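Local coordinates for dihydrodipicolinate synthase (Bacillus anthracis, PDB 1XKY), which catalyses the condensation of pyruvate with aspartate semialdehyde, the step that opens the diaminopimelate branch of lysine biosynthesis, at the interface of chains A and B. Coordinates in Å, arbitrary orientation; residue numbers count along the deposited sequence, not the author numbering. Chains: chain A/B, dihydrodipicolinate synthase.

Contact 1: the interface of chains A and B. Residues chain A 55, 59-60, 114, 117, 144, 150; chain B 117-118.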
loop_
_atom_site.group_PDB
_atom_site.type_symbol
_atom_site.label_atom_id
_atom_site.label_comp_id
_atom_site.label_asym_id
_atom_site.label_seq_id
_atom_site.Cartn_x
_atom_site.Cartn_y
_atom_site.Cartn_z
ATOM N N THR A 55 3.985 -16.271 17.841
ATOM C CA THR A 55 3.080 -16.387 16.691
ATOM C C THR A 55 3.257 -17.714 15.933
ATOM O O THR A 55 2.290 -18.408 15.614
ATOM C CB THR A 55 3.341 -15.251 15.695
ATOM O OG1 THR A 55 3.615 -14.036 16.418
ATOM C CG2 THR A 55 2.142 -15.068 14.751
ATOM N N SER A 59 0.396 -18.945 19.439
ATOM C CA SER A 59 -0.089 -18.239 20.633
ATOM C C SER A 59 -1.588 -17.881 20.603
ATOM O O SER A 59 -2.244 -17.981 21.634
ATOM C CB SER A 59 0.748 -16.970 20.912
ATOM O OG SER A 59 0.538 -15.942 19.954
ATOM N N PRO A 60 -2.138 -17.471 19.437
ATOM C CA PRO A 60 -3.563 -17.091 19.456
ATOM C C PRO A 60 -4.539 -18.189 19.880
ATOM O O PRO A 60 -5.611 -17.874 20.406
ATOM C CB PRO A 60 -3.840 -16.680 17.999
ATOM C CG PRO A 60 -2.506 -16.361 17.438
ATOM C CD PRO A 60 -1.567 -17.307 18.088
ATOM N N VAL A 114 4.946 -8.395 21.700
ATOM C CA VAL A 114 4.533 -7.946 20.380
ATOM C C VAL A 114 3.792 -6.600 20.432
ATOM O O VAL A 114 3.106 -6.300 21.402
ATOM C CB VAL A 114 3.655 -9.043 19.683
ATOM C CG1 VAL A 114 2.250 -9.108 20.294
ATOM C CG2 VAL A 114 3.605 -8.826 18.180
ATOM N N TYR A 117 -1.902 -6.012 18.446
ATOM C CA TYR A 117 -2.651 -6.222 17.216
ATOM C C TYR A 117 -4.120 -5.883 17.442
ATOM O O TYR A 117 -4.585 -5.833 18.576
ATOM C CB TYR A 117 -2.547 -7.699 16.792
ATOM C CG TYR A 117 -2.666 -8.640 17.971
ATOM C CD1 TYR A 117 -1.533 -9.090 18.642
ATOM C CD2 TYR A 117 -3.915 -9.041 18.447
ATOM C CE1 TYR A 117 -1.639 -9.919 19.744
ATOM C CE2 TYR A 117 -4.029 -9.878 19.550
ATOM C CZ TYR A 117 -2.882 -10.312 20.189
ATOM O OH TYR A 117 -2.982 -11.136 21.277
ATOM N N TYR A 144 8.779 -6.849 19.768
ATOM C CA TYR A 144 8.510 -7.485 18.489
ATOM C C TYR A 144 7.688 -6.539 17.622
ATOM O O TYR A 144 6.501 -6.306 17.883
ATOM C CB TYR A 144 7.807 -8.828 18.725
ATOM C CG TYR A 144 7.486 -9.666 17.499
ATOM C CD1 TYR A 144 8.028 -9.387 16.242
ATOM C CD2 TYR A 144 6.665 -10.788 17.622
ATOM C CE1 TYR A 144 7.734 -10.182 15.142
ATOM C CE2 TYR A 144 6.366 -11.586 16.528
ATOM C CZ TYR A 144 6.901 -11.279 15.294
ATOM O OH TYR A 144 6.602 -12.081 14.215
ATOM N N SER A 150 0.210 -6.796 12.978
ATOM C CA SER A 150 -0.405 -5.888 13.932
ATOM C C SER A 150 -0.832 -4.557 13.324
ATOM O O SER A 150 -1.473 -3.772 14.015
ATOM C CB SER A 150 0.534 -5.637 15.109
ATOM O OG SER A 150 0.677 -6.814 15.884
ATOM N N TYR B 117 -7.893 -11.739 13.324
ATOM C CA TYR B 117 -6.757 -10.832 13.292
ATOM C C TYR B 117 -5.504 -11.569 13.730
ATOM O O TYR B 117 -5.568 -12.620 14.398
ATOM C CB TYR B 117 -6.989 -9.640 14.244
ATOM C CG TYR B 117 -7.623 -10.052 15.551
ATOM C CD1 TYR B 117 -9.007 -10.048 15.697
ATOM C CD2 TYR B 117 -6.849 -10.499 16.621
ATOM C CE1 TYR B 117 -9.600 -10.448 16.860
ATOM C CE2 TYR B 117 -7.441 -10.905 17.798
ATOM C CZ TYR B 117 -8.825 -10.868 17.908
ATOM O OH TYR B 117 -9.441 -11.263 19.061
ATOM N N TYR B 118 -4.363 -10.999 13.348
ATOM C CA TYR B 118 -3.045 -11.405 13.836
ATOM C C TYR B 118 -2.518 -12.687 13.185
ATOM O O TYR B 118 -1.396 -12.696 12.711
ATOM C CB TYR B 118 -3.014 -11.504 15.379
ATOM C CG TYR B 118 -1.620 -11.662 15.980
ATOM C CD1 TYR B 118 -0.574 -10.824 15.607
ATOM C CD2 TYR B 118 -1.359 -12.643 16.934
ATOM C CE1 TYR B 118 0.705 -10.972 16.150
ATOM C CE2 TYR B 118 -0.083 -12.800 17.492
ATOM C CZ TYR B 118 0.942 -11.959 17.093
ATOM O OH TYR B 118 2.200 -12.110 17.628
HETATM O O HOH W 1 2.478 -13.828 20.150
#

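Contact 2: the interface of chains A and B. Residues chain A 120, 147-151; chain B 147-151.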
loop_
_atom_site.group_PDB
_atom_site.type_symbol
_atom_site.label_atom_id
_atom_site.label_comp_id
_atom_site.label_asym_id
_atom_site.label_seq_id
_atom_site.Cartn_x
_atom_site.Cartn_y
_atom_site.Cartn_z
ATOM N N LYS A 120 -5.005 -1.324 17.386
ATOM C CA LYS A 120 -4.289 -0.217 16.735
ATOM C C LYS A 120 -3.894 0.942 17.655
ATOM O O LYS A 120 -4.330 2.087 17.446
ATOM C CB LYS A 120 -5.113 0.317 15.561
ATOM C CG LYS A 120 -5.373 -0.725 14.471
ATOM C CD LYS A 120 -5.597 -0.064 13.126
ATOM C CE LYS A 120 -6.845 0.776 13.108
ATOM N NZ LYS A 120 -6.992 1.449 11.787
ATOM N N PRO A 147 4.367 -5.124 11.743
ATOM C CA PRO A 147 3.261 -4.400 11.112
ATOM C C PRO A 147 2.460 -5.271 10.152
ATOM O O PRO A 147 1.276 -5.024 9.941
ATOM C CB PRO A 147 3.970 -3.253 10.367
ATOM C CG PRO A 147 5.364 -3.725 10.193
ATOM C CD PRO A 147 5.662 -4.491 11.425
ATOM N N GLY A 148 3.111 -6.280 9.580
ATOM C CA GLY A 148 2.443 -7.268 8.741
ATOM C C GLY A 148 1.421 -8.150 9.451
ATOM O O GLY A 148 0.682 -8.875 8.785
ATOM N N ARG A 149 1.390 -8.110 10.789
ATOM C CA ARG A 149 0.345 -8.785 11.569
ATOM C C ARG A 149 -0.436 -7.853 12.494
ATOM O O ARG A 149 -1.611 -8.099 12.762
ATOM C CB ARG A 149 0.934 -9.935 12.384
ATOM C CG ARG A 149 1.444 -11.064 11.527
ATOM C CD ARG A 149 2.074 -12.151 12.361
ATOM N NE ARG A 149 2.594 -13.225 11.524
ATOM C CZ ARG A 149 1.890 -14.264 11.075
ATOM N NH1 ARG A 149 0.596 -14.404 11.362
ATOM N NH2 ARG A 149 2.493 -15.173 10.316
ATOM N N SER A 150 0.210 -6.796 12.978
ATOM C CA SER A 150 -0.405 -5.888 13.932
ATOM C C SER A 150 -0.832 -4.557 13.324
ATOM O O SER A 150 -1.473 -3.772 14.015
ATOM C CB SER A 150 0.534 -5.637 15.109
ATOM O OG SER A 150 0.677 -6.814 15.884
ATOM N N ILE A 151 -0.457 -4.316 12.060
ATOM C CA ILE A 151 -0.770 -3.081 11.316
ATOM C C ILE A 151 0.116 -1.903 11.732
ATOM O O ILE A 151 0.830 -1.326 10.908
ATOM C CB ILE A 151 -2.282 -2.705 11.408
ATOM C CG1 ILE A 151 -3.124 -3.932 10.994
ATOM C CG2 ILE A 151 -2.577 -1.418 10.613
ATOM C CD1 ILE A 151 -4.170 -3.697 9.995
ATOM N N PRO B 147 -10.174 -5.356 7.163
ATOM C CA PRO B 147 -8.755 -5.528 6.821
ATOM C C PRO B 147 -7.849 -4.458 7.449
ATOM O O PRO B 147 -6.654 -4.692 7.656
ATOM C CB PRO B 147 -8.745 -5.442 5.294
ATOM C CG PRO B 147 -9.988 -4.776 4.926
ATOM C CD PRO B 147 -10.990 -5.001 5.987
ATOM N N GLY B 148 -8.434 -3.311 7.770
ATOM C CA GLY B 148 -7.757 -2.258 8.505
ATOM C C GLY B 148 -7.387 -2.640 9.927
ATOM O O GLY B 148 -6.634 -1.925 10.561
ATOM N N ARG B 149 -7.926 -3.754 10.431
ATOM C CA ARG B 149 -7.525 -4.298 11.732
ATOM C C ARG B 149 -6.989 -5.731 11.641
ATOM O O ARG B 149 -6.094 -6.096 12.385
ATOM C CB ARG B 149 -8.702 -4.245 12.719
ATOM C CG ARG B 149 -9.097 -2.837 13.117
ATOM C CD ARG B 149 -10.218 -2.804 14.126
ATOM N NE ARG B 149 -10.646 -1.428 14.388
ATOM C CZ ARG B 149 -10.104 -0.598 15.287
ATOM N NH1 ARG B 149 -9.103 -0.977 16.075
ATOM N NH2 ARG B 149 -10.583 0.631 15.409
ATOM N N SER B 150 -7.541 -6.539 10.733
ATOM C CA SER B 150 -7.161 -7.951 10.609
ATOM C C SER B 150 -6.264 -8.266 9.418
ATOM O O SER B 150 -5.830 -9.415 9.281
ATOM C CB SER B 150 -8.415 -8.824 10.545
ATOM O OG SER B 150 -9.195 -8.655 11.717
ATOM N N ILE B 151 -6.002 -7.266 8.566
ATOM C CA ILE B 151 -5.137 -7.398 7.365
ATOM C C ILE B 151 -5.786 -8.200 6.224
ATOM O O ILE B 151 -5.952 -7.688 5.104
ATOM C CB ILE B 151 -3.734 -7.953 7.720
ATOM C CG1 ILE B 151 -2.968 -6.905 8.533
ATOM C CG2 ILE B 151 -2.945 -8.333 6.471
ATOM C CD1 ILE B 151 -1.914 -7.482 9.372
HETATM O O HOH W 2 -3.966 -6.047 13.824
HETATM O O HOH W 3 -4.086 -8.519 11.914
HETATM O O HOH W 4 -5.704 0.300 9.284
#

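Contact 3: the interface of chains A and B. Residues chain A 91-93, 116, 119, 121, 125, 129; chain B 61, 279-280.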
loop_
_atom_site.group_PDB
_atom_site.type_symbol
_atom_site.label_atom_id
_atom_site.label_comp_id
_atom_site.label_asym_id
_atom_site.label_seq_id
_atom_site.Cartn_x
_atom_site.Cartn_y
_atom_site.Cartn_z
ATOM N N ASN A 91 -2.445 -7.932 23.098
ATOM C CA ASN A 91 -2.985 -6.590 22.886
ATOM C C ASN A 91 -3.765 -6.033 24.092
ATOM O O ASN A 91 -4.450 -5.006 23.984
ATOM C CB ASN A 91 -3.831 -6.550 21.602
ATOM C CG ASN A 91 -5.105 -7.387 21.683
ATOM O OD1 ASN A 91 -5.917 -7.371 20.747
ATOM N ND2 ASN A 91 -5.298 -8.114 22.782
ATOM N N ASN A 92 -3.642 -6.727 25.226
ATOM C CA ASN A 92 -4.265 -6.371 26.499
ATOM C C ASN A 92 -3.140 -6.239 27.530
ATOM O O ASN A 92 -2.480 -7.226 27.881
ATOM C CB ASN A 92 -5.263 -7.471 26.898
ATOM C CG ASN A 92 -5.891 -7.264 28.284
ATOM O OD1 ASN A 92 -5.320 -6.625 29.157
ATOM N ND2 ASN A 92 -7.062 -7.852 28.489
ATOM N N THR A 93 -2.914 -5.021 28.015
ATOM C CA THR A 93 -1.763 -4.751 28.896
ATOM C C THR A 93 -1.852 -5.502 30.236
ATOM O O THR A 93 -0.877 -6.123 30.682
ATOM C CB THR A 93 -1.594 -3.225 29.152
ATOM O OG1 THR A 93 -1.600 -2.520 27.899
ATOM C CG2 THR A 93 -0.288 -2.940 29.869
ATOM N N PRO A 116 0.795 -4.531 20.114
ATOM C CA PRO A 116 -0.618 -4.906 20.141
ATOM C C PRO A 116 -1.271 -4.888 18.764
ATOM O O PRO A 116 -1.193 -3.889 18.035
ATOM C CB PRO A 116 -1.243 -3.849 21.052
ATOM C CG PRO A 116 -0.169 -3.542 22.011
ATOM C CD PRO A 116 1.098 -3.548 21.163
ATOM N N ASN A 119 -6.351 -3.685 18.048
ATOM C CA ASN A 119 -6.845 -2.406 18.601
ATOM C C ASN A 119 -6.069 -1.147 18.171
ATOM O O ASN A 119 -6.450 -0.036 18.549
ATOM C CB ASN A 119 -7.029 -2.451 20.138
ATOM C CG ASN A 119 -5.826 -3.005 20.887
ATOM O OD1 ASN A 119 -4.729 -3.112 20.344
ATOM N ND2 ASN A 119 -6.037 -3.354 22.158
ATOM N N PRO A 121 -3.055 0.657 18.666
ATOM C CA PRO A 121 -2.648 1.702 19.600
ATOM C C PRO A 121 -1.719 2.757 18.989
ATOM O O PRO A 121 -1.096 2.524 17.956
ATOM C CB PRO A 121 -1.906 0.919 20.689
ATOM C CG PRO A 121 -1.356 -0.257 19.984
ATOM C CD PRO A 121 -2.439 -0.642 19.001
ATOM N N GLY A 125 0.679 5.065 23.408
ATOM C CA GLY A 125 -0.039 3.909 23.968
ATOM C C GLY A 125 0.879 2.703 24.090
ATOM O O GLY A 125 0.968 2.069 25.154
ATOM N N HIS A 129 2.337 0.750 27.284
ATOM C CA HIS A 129 2.058 -0.688 27.310
ATOM C C HIS A 129 3.330 -1.471 27.635
ATOM O O HIS A 129 3.364 -2.231 28.601
ATOM C CB HIS A 129 1.451 -1.086 25.954
ATOM C CG HIS A 129 1.387 -2.559 25.689
ATOM N ND1 HIS A 129 0.339 -3.350 26.116
ATOM C CD2 HIS A 129 2.201 -3.367 24.967
ATOM C CE1 HIS A 129 0.528 -4.588 25.686
ATOM N NE2 HIS A 129 1.652 -4.626 24.991
ATOM N N THR B 61 -9.675 -5.704 25.794
ATOM C CA THR B 61 -9.330 -5.512 27.211
ATOM C C THR B 61 -10.422 -5.935 28.207
ATOM O O THR B 61 -10.222 -5.831 29.421
ATOM C CB THR B 61 -8.910 -4.059 27.499
ATOM O OG1 THR B 61 -9.903 -3.152 27.002
ATOM C CG2 THR B 61 -7.562 -3.756 26.837
ATOM N N LEU B 279 -5.597 0.436 28.900
ATOM C CA LEU B 279 -4.361 0.176 28.172
ATOM C C LEU B 279 -4.473 -1.091 27.329
ATOM O O LEU B 279 -4.953 -2.121 27.801
ATOM C CB LEU B 279 -3.184 0.059 29.142
ATOM C CG LEU B 279 -2.727 1.355 29.814
ATOM C CD1 LEU B 279 -1.837 1.055 31.011
ATOM C CD2 LEU B 279 -2.009 2.253 28.818
ATOM N N PRO B 280 -4.028 -1.005 26.080
ATOM C CA PRO B 280 -2.941 -0.092 25.711
ATOM C C PRO B 280 -3.472 1.215 25.131
ATOM O O PRO B 280 -2.710 1.983 24.544
ATOM C CB PRO B 280 -2.183 -0.874 24.636
ATOM C CG PRO B 280 -3.209 -1.766 24.034
ATOM C CD PRO B 280 -4.128 -2.150 25.158
HETATM O O HOH W 5 -8.348 -7.559 31.149
#

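Contact 1: the interface of chains A and B
B:Tyr118 crosses the dimer interface and lays its ring against the ring of A:Tyr117. This is the interdigitating tyrosine of the dihydrodipicolinate synthase family, which reaches into the active site of the partner barrel. The two rings stack with centroids 4.2 Å apart and planes turned by 17°. A:Tyr117 CD1 lies over the centre of the B:Tyr118 ring. In the other direction B:Tyr118 CG sits nearer the rim of the A:Tyr117 ring, so the stack is offset. B:Tyr118 CG stands anti to the backbone N (chi1 -169°), which throws the ring away from its own chain. The backbone at B:Tyr118 has a positive phi of 77°, unusual for a residue with a side chain. Next to the stack, A:Tyr117 CD2 meets B:Tyr117 CD2 at 3.8 Å across the two-fold axis. A:Val114 CG2 comes tip to tip with the phenol oxygen B:Tyr118 OH, 3.6 Å away. The CD2 edge and the hydroxyl tip are looser. A:Pro60 CG touches B:Tyr118 CD2 at 3.9 Å, and a water sits in the ring plane by the hydroxyl. This water joins B:Tyr118 OH to A:Ser59 OG. A:Thr55, B:Tyr118 and A:Tyr144 correspond to the catalytic triad of the family, thought to relay protons. A:Thr55 OG1 donates a hydrogen bond of 2.7 Å to B:Tyr118 OH.

Contact 2: the interface of chains A and B
The carbonyl oxygen B:Arg149 O is gripped by two waters that also hold its two-fold mate, A:Arg149 O. Both carbonyls lie near the end of the short helix 147-150, in the Asn-Val-Pro-X-Arg-Ser/Thr motif of the dihydrodipicolinate synthase family, a TIM barrel. Water 2 is 2.6 Å from B:Arg149 O, and water 3 is 2.7 Å from A:Arg149 O. Each water also makes a longer bond to the opposite carbonyl, and the waters bond to each other. The waters probably ease repulsion between the facing carbonyls by supplying donors. Beside this polar core, A:Ile151 and B:Ile151 run antiparallel alongside each other. A:Ile151 CG1 is 3.9 Å from B:Ile151 CG1. Each delta methyl CD1 turns toward the partner's short helix, around A:Arg149 and B:Arg149, but the exact placement of these methyls is doubtful. Farther out, the A:Lys120 chain bends at chi3 (-65°). The bend lays CE over the centre of the B:Arg149 guanidinium, 4.1 Å above its plane. The two side chains lie roughly perpendicular. The like charges probably disfavour closer approach; A:Lys120 NZ and B:Arg149 NH2 are 5.2 Å apart. The side-chain amine NZ of A:Lys120 instead bonds water 4 at 3.0 Å. That water passes the link on to the helix carbonyl B:Gly148 O, 2.7 Å away.

Contact 3: the interface of chains A and B
A cis peptide bond joins B:Leu279 to B:Pro280 and turns the proline ring into a pocket on chain A. Around the ring stand A:Asn91, A:Thr93, A:Pro116, A:Asn119 and A:His129. A:Gly125 CA lies by the carbonyl B:Pro280 O. B:Pro280 CB lies alongside A:His129, 3.9 Å from its CB, and the two side chains run parallel. A:Asn119 meets the ring tip to tip, with its amide ND2 3.7 Å from B:Pro280 CG. That amide is not left to turn: ND2 donates to the carbonyl A:Asn91 O at 2.9 Å, with 154° at the hydrogen. The acceptor lies close to the amide plane of A:Asn119. The imidazole is also fixed. The hydroxyl A:Thr93 OG1 sits at its edge, in plane, and bonds A:His129 ND1 at 2.8 Å. A:Pro116 CG rests on one face of the imidazole, toward its rim. A:Thr93 CB packs on B:Leu279 CB at 3.6 Å. The A:Thr93 hydroxyl stands anti to the carbonyl carbon (chi1 -51°), placed between the histidine and the B:Leu279 backbone. At the margin, A:Asn92 ND2 passes B:Thr61 CA. It bonds water 5 at 3.0 Å along a nearly straight N-H, at 177°. Water 5 lies 3.1 Å from the carbonyl B:Thr61 O. Shape fit rather than direct polar bonding carries the contact. It probably fixes the B:Leu279–B:Pro280 segment against the partner barrel and helps hold the dimer together.

Contact 1 and contact 2 lie about 9 Å apart between C-alpha centres and share A:Ser150. Contact 3 is about 12 Å from contact 1 and 14 Å from contact 2. The chain A segment 116-121 supplies residues to all three. Contact 2 gathers near the two-fold axis, while contact 3 lies towards one margin and has a twin with the chains exchanged. Contact 1 completes an active site with a residue from the other chain, so dimer formation and catalysis are probably coupled. Contacts 2 and 3 probably steady segment 116-121, whose A:Tyr118 should reach chain B in the twin of contact 1. The deposited assembly is a tetramer.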